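Local coordinates for haloperoxidase (Corallina officinalis, PDB 1QHB), which catalyses the halogenation of organic substrates, using bromide, hydrogen peroxide and a bound vanadate cofactor, at residues 7-10 / 11-15; 75-78 / 79-82; 443-446 / 447-451; 511-515 / 516-520. All coordinates share one frame; numbering follows the deposited sequence.

Contact 1. Residues 7-10 / 11-15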
loop_
_atom_site.group_PDB
_atom_site.type_symbol
_atom_site.label_atom_id
_atom_site.label_comp_id
_atom_site.label_asym_id
_atom_site.label_seq_id
_atom_site.Cartn_x
_atom_site.Cartn_y
_atom_site.Cartn_z
ATOM N N ASN A 7 16.615 6.256 10.520
ATOM C CA ASN A 7 17.556 5.555 9.668
ATOM C C ASN A 7 17.897 6.530 8.545
ATOM O O ASN A 7 17.153 7.461 8.310
ATOM C CB ASN A 7 16.955 4.264 9.095
ATOM C CG ASN A 7 15.717 4.569 8.286
ATOM O OD1 ASN A 7 14.688 4.857 8.882
ATOM N ND2 ASN A 7 15.847 4.499 6.969
ATOM N N LEU A 8 19.038 6.336 7.937
ATOM C CA LEU A 8 19.405 7.082 6.754
ATOM C C LEU A 8 18.807 6.297 5.579
ATOM O O LEU A 8 18.428 5.124 5.686
ATOM C CB LEU A 8 20.928 6.979 6.671
ATOM C CG LEU A 8 21.688 7.666 7.813
ATOM C CD1 LEU A 8 23.171 7.322 7.752
ATOM C CD2 LEU A 8 21.459 9.180 7.640
ATOM N N GLN A 9 18.838 6.954 4.432
ATOM C CA GLN A 9 18.501 6.299 3.189
ATOM C C GLN A 9 19.481 6.857 2.161
ATOM O O GLN A 9 20.176 7.835 2.484
ATOM C CB GLN A 9 17.042 6.496 2.826
ATOM C CG GLN A 9 16.538 7.916 2.725
ATOM C CD GLN A 9 15.007 7.902 2.664
ATOM O OE1 GLN A 9 14.393 6.831 2.638
ATOM N NE2 GLN A 9 14.402 9.072 2.640
ATOM N N SER A 10 19.519 6.252 1.000
ATOM C CA SER A 10 20.350 6.766 -0.086
ATOM C C SER A 10 20.004 8.224 -0.343
ATOM O O SER A 10 18.886 8.646 -0.071
ATOM C CB SER A 10 20.041 5.897 -1.326
ATOM O OG SER A 10 18.786 6.299 -1.831
ATOM N N ARG A 11 20.924 8.968 -0.976
ATOM C CA ARG A 11 20.701 10.356 -1.323
ATOM C C ARG A 11 19.556 10.512 -2.301
ATOM O O ARG A 11 18.675 11.357 -2.104
ATOM C CB ARG A 11 22.014 10.901 -1.961
ATOM C CG ARG A 11 21.889 12.299 -2.524
ATOM C CD ARG A 11 21.680 13.324 -1.417
ATOM N NE ARG A 11 21.475 14.646 -2.024
ATOM C CZ ARG A 11 21.458 15.852 -1.449
ATOM N NH1 ARG A 11 21.683 16.015 -0.150
ATOM N NH2 ARG A 11 21.208 16.940 -2.138
ATOM N N ALA A 12 19.498 9.684 -3.328
ATOM C CA ALA A 12 18.455 9.730 -4.340
ATOM C C ALA A 12 17.076 9.616 -3.712
ATOM O O ALA A 12 16.152 10.352 -3.998
ATOM C CB ALA A 12 18.682 8.622 -5.380
ATOM N N LYS A 13 16.912 8.685 -2.781
ATOM C CA LYS A 13 15.640 8.452 -2.117
ATOM C C LYS A 13 15.212 9.556 -1.182
ATOM O O LYS A 13 14.038 9.946 -1.067
ATOM C CB LYS A 13 15.714 7.122 -1.354
ATOM C CG LYS A 13 14.339 6.618 -0.996
ATOM C CD LYS A 13 13.432 6.438 -2.211
ATOM C CE LYS A 13 12.200 5.623 -1.851
ATOM N NZ LYS A 13 11.638 6.004 -0.522
ATOM N N ALA A 14 16.172 10.173 -0.486
ATOM C CA ALA A 14 15.938 11.327 0.357
ATOM C C ALA A 14 15.526 12.496 -0.544
ATOM O O ALA A 14 14.728 13.318 -0.092
ATOM C CB ALA A 14 17.217 11.736 1.110
ATOM N N SER A 15 16.127 12.640 -1.731
ATOM C CA SER A 15 15.733 13.747 -2.609
ATOM C C SER A 15 14.297 13.532 -3.060
ATOM O O SER A 15 13.486 14.435 -3.029
ATOM C CB SER A 15 16.626 13.784 -3.885
ATOM O OG SER A 15 16.138 14.817 -4.726
#
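Gln9 lays its side chain against the first turn of helix 11-28, meeting Lys13 and Ala14. From CB, which already points toward that turn, chi1 of 56° sets CG between the backbone N and the carbonyl carbon, and the chain then runs extended past the helix start. CG lies 3.9 Å from Ala14 N. One atom further, CD is 3.9 Å from Lys13 CG. The two branches of the carboxamide then part: OE1 rests 3.6 Å from Lys13 CG, a van der Waals contact with a methylene, while NE2 is 3.6 Å from Ala14 CA and donates a hydrogen bond to Asp17 OD2, one turn further along the same helix. An alanine here would remove the amide and is likely to leave Asp17 OD2 without this donor and the Ala14 backbone less well covered.

Beside this chain the helix is opened by an N-cap at Ser10. Its OG accepts from Lys13 N at 3.2 Å with an N-H...O angle of 157°, thereby satisfying an amide that the helix start cannot pair in the regular way. The backbone of the same residue supplies the first i to i+4 bond, Ala14 N to Ser10 O at 3.1 Å and 159°. The cap belongs to an intersubunit region: the backbone of Gln9 hydrogen-bonds to a second subunit, and Arg11, which points away overall although its CB still touches Ser10, carries its NH2 to a salt bridge with Asp138 of a further subunit.

Contact 2. Residues 75-78 / 79-82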
loop_
_atom_site.group_PDB
_atom_site.type_symbol
_atom_site.label_atom_id
_atom_site.label_comp_id
_atom_site.label_asym_id
_atom_site.label_seq_id
_atom_site.Cartn_x
_atom_site.Cartn_y
_atom_site.Cartn_z
ATOM N N PHE A 75 -19.007 35.085 -27.235
ATOM C CA PHE A 75 -18.438 35.103 -25.881
ATOM C C PHE A 75 -18.513 33.732 -25.220
ATOM O O PHE A 75 -17.544 33.276 -24.629
ATOM C CB PHE A 75 -19.155 36.152 -25.032
ATOM C CG PHE A 75 -18.585 36.249 -23.642
ATOM C CD1 PHE A 75 -17.492 37.009 -23.408
ATOM C CD2 PHE A 75 -19.173 35.573 -22.568
ATOM C CE1 PHE A 75 -16.927 37.136 -22.144
ATOM C CE2 PHE A 75 -18.628 35.679 -21.307
ATOM C CZ PHE A 75 -17.526 36.483 -21.087
ATOM N N LEU A 76 -19.615 33.035 -25.364
ATOM C CA LEU A 76 -19.828 31.705 -24.791
ATOM C C LEU A 76 -18.863 30.688 -25.372
ATOM O O LEU A 76 -18.371 29.847 -24.640
ATOM C CB LEU A 76 -21.273 31.249 -24.951
ATOM C CG LEU A 76 -22.283 32.124 -24.216
ATOM C CD1 LEU A 76 -23.711 31.867 -24.661
ATOM C CD2 LEU A 76 -22.111 31.970 -22.696
ATOM N N ALA A 77 -18.478 30.810 -26.635
ATOM C CA ALA A 77 -17.498 29.892 -27.246
ATOM C C ALA A 77 -16.118 30.214 -26.697
ATOM O O ALA A 77 -15.304 29.325 -26.409
ATOM C CB ALA A 77 -17.489 30.017 -28.769
ATOM N N PHE A 78 -15.851 31.514 -26.496
ATOM C CA PHE A 78 -14.598 31.999 -25.923
ATOM C C PHE A 78 -14.400 31.448 -24.512
ATOM O O PHE A 78 -13.292 30.998 -24.149
ATOM C CB PHE A 78 -14.660 33.512 -25.880
ATOM C CG PHE A 78 -13.574 34.282 -25.177
ATOM C CD1 PHE A 78 -12.256 34.176 -25.564
ATOM C CD2 PHE A 78 -13.887 35.148 -24.143
ATOM C CE1 PHE A 78 -11.265 34.919 -24.919
ATOM C CE2 PHE A 78 -12.914 35.875 -23.490
ATOM C CZ PHE A 78 -11.591 35.761 -23.891
ATOM N N VAL A 79 -15.438 31.442 -23.694
ATOM C CA VAL A 79 -15.347 30.869 -22.342
ATOM C C VAL A 79 -15.028 29.387 -22.402
ATOM O O VAL A 79 -14.168 28.866 -21.683
ATOM C CB VAL A 79 -16.646 31.134 -21.558
ATOM C CG1 VAL A 79 -16.659 30.390 -20.231
ATOM C CG2 VAL A 79 -16.620 32.641 -21.291
ATOM N N ARG A 80 -15.673 28.629 -23.296
ATOM C CA ARG A 80 -15.410 27.203 -23.404
ATOM C C ARG A 80 -13.958 26.998 -23.784
ATOM O O ARG A 80 -13.274 26.133 -23.245
ATOM C CB ARG A 80 -16.304 26.512 -24.439
ATOM C CG ARG A 80 -17.746 26.357 -23.984
ATOM C CD ARG A 80 -18.517 25.394 -24.867
ATOM N NE ARG A 80 -18.694 25.894 -26.209
ATOM C CZ ARG A 80 -19.593 26.727 -26.715
ATOM N NH1 ARG A 80 -20.565 27.278 -26.009
ATOM N NH2 ARG A 80 -19.548 27.000 -28.016
ATOM N N ALA A 81 -13.469 27.788 -24.751
ATOM C CA ALA A 81 -12.072 27.685 -25.159
ATOM C C ALA A 81 -11.093 27.942 -24.014
ATOM O O ALA A 81 -10.059 27.307 -23.944
ATOM C CB ALA A 81 -11.744 28.666 -26.318
ATOM N N ILE A 82 -11.392 28.902 -23.148
ATOM C CA ILE A 82 -10.564 29.233 -22.004
ATOM C C ILE A 82 -10.457 28.048 -21.051
ATOM O O ILE A 82 -9.462 27.791 -20.396
ATOM C CB ILE A 82 -11.269 30.409 -21.272
ATOM C CG1 ILE A 82 -10.906 31.727 -21.959
ATOM C CG2 ILE A 82 -10.907 30.438 -19.794
ATOM C CD1 ILE A 82 -11.912 32.853 -21.647
#
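Ile82 CD1 sits over one face of the Phe78 ring, 3.7 Å from its centroid and only 12° off the normal, so this CH-pi contact is almost centred. A second one, from Val79 CG2 to the Phe75 ring, is 4.1 Å from the centroid and displaced, at 30° off the normal; its nearest atom pair is CG2 and Phe75 CE2, 3.6 Å apart. In both phenylalanines CG anti to the backbone N (chi1 -178° for Phe75) lays the ring beside its own carbonyl carbon, on the side where the residue four positions on comes up.

That spacing is the signature of the alpha-helix, here 72-84, whose backbone bonds repeat it: Val79 N to Phe75 O and Ala81 N to Ala77 O are both 2.9 Å, whereas Arg80 N to Leu76 O stretches to 3.3 Å.

The Arg80 guanidinium packs on the preceding turn: a bend at chi3 folds it back, so that Leu76 O and Ala77 CA lie over the same face, and NH2 is 3.7 Å from Ala77 CB. Gln361 of a neighbouring subunit, a calcium ligand there, packs on this arginine. Phe78 and Ile82 instead touch Phe399, and the side chain of Phe78 is about 8 Å from that of His478, an active-site residue by similarity.

Contact 3. Residues 443-446 / 447-451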
loop_
_atom_site.group_PDB
_atom_site.type_symbol
_atom_site.label_atom_id
_atom_site.label_comp_id
_atom_site.label_asym_id
_atom_site.label_seq_id
_atom_site.Cartn_x
_atom_site.Cartn_y
_atom_site.Cartn_z
ATOM N N ASP A 443 -17.328 66.508 -18.227
ATOM C CA ASP A 443 -17.329 67.776 -18.958
ATOM C C ASP A 443 -15.877 68.169 -19.279
ATOM O O ASP A 443 -15.549 68.478 -20.440
ATOM C CB ASP A 443 -17.931 68.934 -18.145
ATOM C CG ASP A 443 -19.418 68.779 -17.926
ATOM O OD1 ASP A 443 -20.137 68.418 -18.885
ATOM O OD2 ASP A 443 -19.901 69.003 -16.793
ATOM N N ASP A 444 -15.011 68.057 -18.285
ATOM C CA ASP A 444 -13.593 68.319 -18.535
ATOM C C ASP A 444 -12.968 67.384 -19.538
ATOM O O ASP A 444 -12.127 67.790 -20.363
ATOM C CB ASP A 444 -12.811 68.156 -17.205
ATOM C CG ASP A 444 -13.201 69.303 -16.280
ATOM O OD1 ASP A 444 -13.732 70.336 -16.751
ATOM O OD2 ASP A 444 -12.992 69.190 -15.076
ATOM N N SER A 445 -13.382 66.111 -19.457
ATOM C CA SER A 445 -12.809 65.081 -20.339
ATOM C C SER A 445 -13.318 65.243 -21.736
ATOM O O SER A 445 -12.537 65.107 -22.701
ATOM C CB SER A 445 -13.140 63.744 -19.649
ATOM O OG SER A 445 -13.436 62.715 -20.556
ATOM N N ALA A 446 -14.611 65.546 -21.961
ATOM C CA ALA A 446 -15.094 65.778 -23.338
ATOM C C ALA A 446 -14.306 66.900 -23.994
ATOM O O ALA A 446 -13.939 66.854 -25.160
ATOM C CB ALA A 446 -16.574 66.195 -23.332
ATOM N N SER A 447 -13.958 67.927 -23.222
ATOM C CA SER A 447 -13.229 69.087 -23.740
ATOM C C SER A 447 -11.808 68.680 -24.032
ATOM O O SER A 447 -11.298 68.928 -25.119
ATOM C CB SER A 447 -13.382 70.219 -22.727
ATOM O OG SER A 447 -12.387 71.220 -22.908
ATOM N N SER A 448 -11.189 67.886 -23.142
ATOM C CA SER A 448 -9.824 67.416 -23.466
ATOM C C SER A 448 -9.866 66.491 -24.677
ATOM O O SER A 448 -8.968 66.600 -25.492
ATOM C CB SER A 448 -9.209 66.746 -22.234
ATOM O OG SER A 448 -7.962 66.119 -22.552
ATOM N N ASN A 449 -10.840 65.586 -24.800
ATOM C CA ASN A 449 -10.900 64.672 -25.934
ATOM C C ASN A 449 -11.186 65.390 -27.253
ATOM O O ASN A 449 -10.695 64.976 -28.321
ATOM C CB ASN A 449 -11.980 63.624 -25.668
ATOM C CG ASN A 449 -11.587 62.621 -24.588
ATOM O OD1 ASN A 449 -10.443 62.611 -24.145
ATOM N ND2 ASN A 449 -12.442 61.740 -24.100
ATOM N N GLU A 450 -11.990 66.471 -27.217
ATOM C CA GLU A 450 -12.238 67.225 -28.459
ATOM C C GLU A 450 -10.907 67.786 -28.970
ATOM O O GLU A 450 -10.599 67.542 -30.156
ATOM C CB GLU A 450 -13.260 68.331 -28.276
ATOM C CG GLU A 450 -13.463 69.194 -29.516
ATOM C CD GLU A 450 -14.468 70.310 -29.302
ATOM O OE1 GLU A 450 -14.695 70.735 -28.147
ATOM O OE2 GLU A 450 -15.043 70.777 -30.313
ATOM N N LYS A 451 -10.096 68.343 -28.032
ATOM C CA LYS A 451 -8.798 68.816 -28.536
ATOM C C LYS A 451 -7.969 67.693 -29.080
ATOM O O LYS A 451 -7.304 67.859 -30.102
ATOM C CB LYS A 451 -7.999 69.501 -27.410
ATOM C CG LYS A 451 -8.709 70.701 -26.819
ATOM C CD LYS A 451 -8.066 71.069 -25.484
ATOM C CE LYS A 451 -8.828 72.234 -24.860
ATOM N NZ LYS A 451 -8.010 72.938 -23.833
#
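Asn449 overlaps the carbonyl oxygen of Ser445, one turn back along helix 439-456, with its carboxamide. CG is 3.3 Å from Ser445 O, and OD1 and ND2 are each 3.6 Å from that same atom, so the oxygen sits opposite the middle of the group and not at either end. Chi1 of -72° brings this about by setting CG beside the backbone N, the very N-H that grips the oxygen: Asn449 N donates to Ser445 O at 2.7 Å and 165°, nearly along the C=O axis. Ser445 OG stands 3.8 Å from Asn449 ND2, near but not bonded to it.

The amide's hydrogen-bonding work lies outside the helix, where ND2 donates to the carbonyl oxygens of Ser464 and Leu466 and ties the helix to the loop carrying them. Around Asn449 the regular i to i+4 ladder continues, with Ser448 N on Asp444 O at 2.9 Å and Glu450 N on Ala446 O at 2.9 Å. CB of Ser448 packs 3.6 Å from Asp444 O, while Asp444 OD2 forms a salt bridge with Arg191 NH1.

The bonds linking 443-446 to 447-451 are backbone hydrogen bonds, and the side chains add packing alone. Asn449 ND2 and Asp444 OD2 find their partners on neighbouring elements, which suggests that this part of the helix coheres through its main chain and is anchored to its surroundings through these two atoms.

Contact 4. Residues 511-515 / 516-520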
loop_
_atom_site.group_PDB
_atom_site.type_symbol
_atom_site.label_atom_id
_atom_site.label_comp_id
_atom_site.label_asym_id
_atom_site.label_seq_id
_atom_site.Cartn_x
_atom_site.Cartn_y
_atom_site.Cartn_z
ATOM N N GLU A 511 14.375 63.106 -4.224
ATOM C CA GLU A 511 13.218 63.326 -5.099
ATOM C C GLU A 511 13.766 63.899 -6.424
ATOM O O GLU A 511 14.934 64.335 -6.429
ATOM C CB GLU A 511 12.258 64.324 -4.528
ATOM C CG GLU A 511 11.352 63.845 -3.414
ATOM C CD GLU A 511 10.584 65.024 -2.822
ATOM O OE1 GLU A 511 9.816 65.589 -3.621
ATOM O OE2 GLU A 511 10.754 65.345 -1.627
ATOM N N VAL A 512 12.904 64.017 -7.410
ATOM C CA VAL A 512 13.345 64.573 -8.700
ATOM C C VAL A 512 13.152 66.095 -8.602
ATOM O O VAL A 512 12.147 66.605 -8.140
ATOM C CB VAL A 512 12.584 63.946 -9.870
ATOM C CG1 VAL A 512 12.924 64.583 -11.215
ATOM C CG2 VAL A 512 12.844 62.432 -10.011
ATOM N N ASP A 513 14.135 66.876 -9.006
ATOM C CA ASP A 513 14.076 68.331 -8.966
ATOM C C ASP A 513 12.954 68.889 -9.817
ATOM O O ASP A 513 12.579 68.424 -10.898
ATOM C CB ASP A 513 15.418 68.848 -9.479
ATOM C CG ASP A 513 15.572 70.348 -9.348
ATOM O OD1 ASP A 513 15.687 70.830 -8.219
ATOM O OD2 ASP A 513 15.536 71.082 -10.336
ATOM N N THR A 514 12.330 69.947 -9.396
ATOM C CA THR A 514 11.262 70.596 -10.143
ATOM C C THR A 514 11.784 71.347 -11.386
ATOM O O THR A 514 10.983 71.511 -12.309
ATOM C CB THR A 514 10.556 71.653 -9.275
ATOM O OG1 THR A 514 11.583 72.571 -8.851
ATOM C CG2 THR A 514 9.845 71.062 -8.075
ATOM N N ASP A 515 13.044 71.750 -11.460
ATOM C CA ASP A 515 13.537 72.487 -12.604
ATOM C C ASP A 515 14.424 71.740 -13.573
ATOM O O ASP A 515 14.418 71.996 -14.766
ATOM C CB ASP A 515 14.354 73.725 -12.132
ATOM C CG ASP A 515 13.431 74.724 -11.442
ATOM O OD1 ASP A 515 12.371 75.028 -12.020
ATOM O OD2 ASP A 515 13.782 75.173 -10.341
ATOM N N GLU A 516 15.295 70.876 -13.065
ATOM C CA GLU A 516 16.239 70.141 -13.876
ATOM C C GLU A 516 16.016 68.637 -13.823
ATOM O O GLU A 516 15.410 68.127 -12.873
ATOM C CB GLU A 516 17.615 70.418 -13.264
ATOM C CG GLU A 516 17.984 71.895 -13.254
ATOM C CD GLU A 516 19.400 72.158 -12.779
ATOM O OE1 GLU A 516 20.357 71.900 -13.532
ATOM O OE2 GLU A 516 19.545 72.627 -11.639
ATOM N N ASP A 517 16.620 67.915 -14.762
ATOM C CA ASP A 517 16.527 66.466 -14.733
ATOM C C ASP A 517 17.540 65.907 -13.761
ATOM O O ASP A 517 18.576 65.362 -14.164
ATOM C CB ASP A 517 16.739 65.922 -16.138
ATOM C CG ASP A 517 16.659 64.394 -16.164
ATOM O OD1 ASP A 517 15.891 63.892 -15.303
ATOM O OD2 ASP A 517 17.322 63.729 -16.955
ATOM N N LYS A 518 17.377 66.082 -12.460
ATOM C CA LYS A 518 18.359 65.593 -11.503
ATOM C C LYS A 518 17.696 65.247 -10.174
ATOM O O LYS A 518 16.533 65.604 -9.950
ATOM C CB LYS A 518 19.427 66.657 -11.277
ATOM C CG LYS A 518 18.982 67.842 -10.458
ATOM C CD LYS A 518 20.153 68.795 -10.231
ATOM C CE LYS A 518 19.709 70.062 -9.528
ATOM N NZ LYS A 518 20.787 71.081 -9.444
ATOM N N LEU A 519 18.428 64.544 -9.321
ATOM C CA LEU A 519 17.938 64.192 -8.010
ATOM C C LEU A 519 18.296 65.249 -6.987
ATOM O O LEU A 519 19.432 65.699 -7.030
ATOM C CB LEU A 519 18.651 62.877 -7.566
ATOM C CG LEU A 519 18.195 61.610 -8.267
ATOM C CD1 LEU A 519 18.960 60.385 -7.788
ATOM C CD2 LEU A 519 16.694 61.383 -8.073
ATOM N N VAL A 520 17.415 65.628 -6.067
ATOM C CA VAL A 520 17.745 66.578 -5.032
ATOM C C VAL A 520 17.306 65.995 -3.687
ATOM O O VAL A 520 16.398 65.179 -3.637
ATOM C CB VAL A 520 17.091 67.971 -5.111
ATOM C CG1 VAL A 520 17.691 68.749 -6.274
ATOM C CG2 VAL A 520 15.570 67.860 -5.207
#
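Asp513 reaches across the turn toward Glu516, and the two carboxylate planes stand 85° apart. With CG anti to the backbone N (chi1 -173°), OD2 is placed to accept two backbone N-H groups. Glu516 N approaches its anti lone pair at 2.7 Å and 158°, whereas Asp515 N, 2.8 Å from OD2, comes from above the carboxylate plane. The other oxygen, OD1, packs 3.5 Å from Val520 CG1. An alanine in its place would probably leave the N-H groups of Asp515 and Glu516 without their common acceptor and the turn freer to move.

Glu516 OE2 comes within 4.5 Å of Asp513 OD2, a pairing of like charges. Lys518 probably eases it: its extended chain runs past Asp513, with CG 3.8 Å from Asp513 CB, and NZ forms a salt bridge to Glu516 OE2 at 3.0 Å.

Backbone bonds join the two strands. Asp513 N donates to Lys518 O in a nearly straight bond, and Glu511 and Val520 form an antiparallel hydrogen-bonded pair with Val520 N to Glu511 O at 2.8 Å. Arg321 fastens the loop from outside by bonding Glu516 O. The arrangement is that of a two-stranded beta hairpin, 510-512 with 519-521, whose connecting loop begins with an Asx turn.

The four contacts lie in separate elements and none touches another; even contacts 3 and 4 have nearest atoms about 22 Å apart. Contact 2 is the buried one, close to the probable active-site histidine and another subunit, and its side-chain chemistry is mainly aromatic and aliphatic. Contact 4 is a surface hairpin carried by carboxylates, a lysine and cross-strand backbone bonds. Contacts 1 and 3 are partly buried and lean on polar groups, but differ in setting: contact 1, its centre about 44 Å from the centre of the chain, lies amid other subunits, while no other chain touches contact 3. Contacts 2 and 3 lie within the length of a helix, whereas contact 1 caps the start of one.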